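Local coordinates for protein C-domain type II peptide synthetase (Streptomyces globisporus, PDB 4ZNM) that is a type II peptide synthetase C-domain protein of the condensation-domain family, in the CoA-dependent acyltransferase clan, at residues E252-V257 with G420-S425. Residues are numbered along the deposited sequence; the frame is centred on the assembly and turned at random.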
# COMPACT_ATOMS: atom_id res chain seq x y z
N GLU A 252 -7.74 -10.78 -21.00
CA GLU A 252 -6.81 -11.56 -21.83
C GLU A 252 -5.38 -11.59 -21.24
O GLU A 252 -4.81 -12.65 -20.99
CB GLU A 252 -6.80 -10.99 -23.26
CG GLU A 252 -6.21 -11.90 -24.35
CD GLU A 252 -6.71 -11.57 -25.77
OE1 GLU A 252 -7.49 -12.37 -26.34
OE2 GLU A 252 -6.31 -10.52 -26.31
N LEU A 253 -4.79 -10.42 -21.02
CA LEU A 253 -3.45 -10.35 -20.44
C LEU A 253 -3.39 -10.94 -19.03
O LEU A 253 -2.44 -11.64 -18.69
CB LEU A 253 -2.95 -8.91 -20.41
CG LEU A 253 -1.54 -8.68 -19.87
CD1 LEU A 253 -0.53 -9.57 -20.59
CD2 LEU A 253 -1.19 -7.22 -20.04
N ALA A 254 -4.40 -10.63 -18.22
CA ALA A 254 -4.50 -11.15 -16.85
C ALA A 254 -4.48 -12.69 -16.90
O ALA A 254 -3.74 -13.34 -16.18
CB ALA A 254 -5.78 -10.67 -16.18
N ASP A 255 -5.30 -13.26 -17.75
CA ASP A 255 -5.39 -14.70 -17.86
C ASP A 255 -4.05 -15.30 -18.30
O ASP A 255 -3.64 -16.34 -17.77
CB ASP A 255 -6.51 -15.09 -18.82
CG ASP A 255 -7.90 -14.89 -18.22
OD1 ASP A 255 -8.02 -14.23 -17.16
OD2 ASP A 255 -8.88 -15.38 -18.82
N ALA A 256 -3.34 -14.63 -19.21
CA ALA A 256 -2.04 -15.12 -19.66
C ALA A 256 -1.01 -15.07 -18.52
O ALA A 256 -0.18 -15.96 -18.39
CB ALA A 256 -1.53 -14.31 -20.84
N VAL A 257 -1.08 -14.04 -17.69
CA VAL A 257 -0.15 -13.90 -16.57
C VAL A 257 -0.39 -15.03 -15.57
O VAL A 257 0.54 -15.69 -15.14
CB VAL A 257 -0.29 -12.54 -15.88
CG1 VAL A 257 0.42 -12.53 -14.55
CG2 VAL A 257 0.27 -11.43 -16.77
N GLY A 420 -8.60 -13.66 -10.72
CA GLY A 420 -7.69 -13.60 -11.83
C GLY A 420 -7.31 -12.19 -12.22
O GLY A 420 -6.26 -11.99 -12.82
N SER A 421 -8.12 -11.20 -11.86
CA SER A 421 -7.91 -9.84 -12.36
C SER A 421 -6.95 -8.99 -11.52
O SER A 421 -6.75 -9.24 -10.33
CB SER A 421 -9.24 -9.12 -12.46
OG SER A 421 -9.13 -8.07 -13.39
N MSE A 422 -6.38 -7.96 -12.14
CA MSE A 422 -5.44 -7.07 -11.48
C MSE A 422 -5.74 -5.60 -11.69
O MSE A 422 -6.07 -5.16 -12.79
CB MSE A 422 -4.01 -7.32 -11.94
CG MSE A 422 -3.35 -8.54 -11.32
SE MSE A 422 -2.51 -9.69 -12.66
CE MSE A 422 -4.12 -10.09 -13.62
N ALA A 423 -5.58 -4.85 -10.61
CA ALA A 423 -5.77 -3.41 -10.63
C ALA A 423 -4.50 -2.76 -10.09
O ALA A 423 -3.98 -3.17 -9.05
CB ALA A 423 -6.96 -3.02 -9.80
N GLY A 424 -4.01 -1.75 -10.79
CA GLY A 424 -2.76 -1.13 -10.40
C GLY A 424 -2.82 0.38 -10.27
O GLY A 424 -3.70 1.04 -10.84
N SER A 425 -1.84 0.90 -9.54
CA SER A 425 -1.59 2.33 -9.43
C SER A 425 -0.10 2.61 -9.55
O SER A 425 0.75 1.85 -9.06
CB SER A 425 -2.09 2.85 -8.09
OG SER A 425 -3.51 2.93 -8.10
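Helix 251-264 packs here against the start of strand 422-429, a strand of a mixed beta sheet in the condensation-domain fold. The contact is small and apolar, and no hydrogen bond crosses it. M422, a selenomethionine, and A254 carry it about equally. In M422, CG stands beside the backbone N (chi1 -79°) and anti to the carbonyl carbon, and bends at chi2 and chi3 then bring SE and CE to the helix. The CE end lies against A254, but its modelled distance to CB is too short to be trusted. V257, one turn further along, adds a looser touch: its CG1 lies 4.5 Å from SE of M422. A254 CB also faces the loop before the strand, 3.6 Å from the carbonyl O of G420. That oxygen is buried by the contact and has no hydrogen-bond partner in the model. G420 has phi 120° and psi -22°, where a CB would clash with the preceding carbonyl. Strand 422-429 runs between strands 410-416 and 242-249, and M422 is hydrogen-bonded through its backbone to V249 of strand 242-249, an outermost strand of the sheet within this chain. Helix 435-454 packs against helix 251-264, where L449 meets V257 and V453 meets L253 and A256.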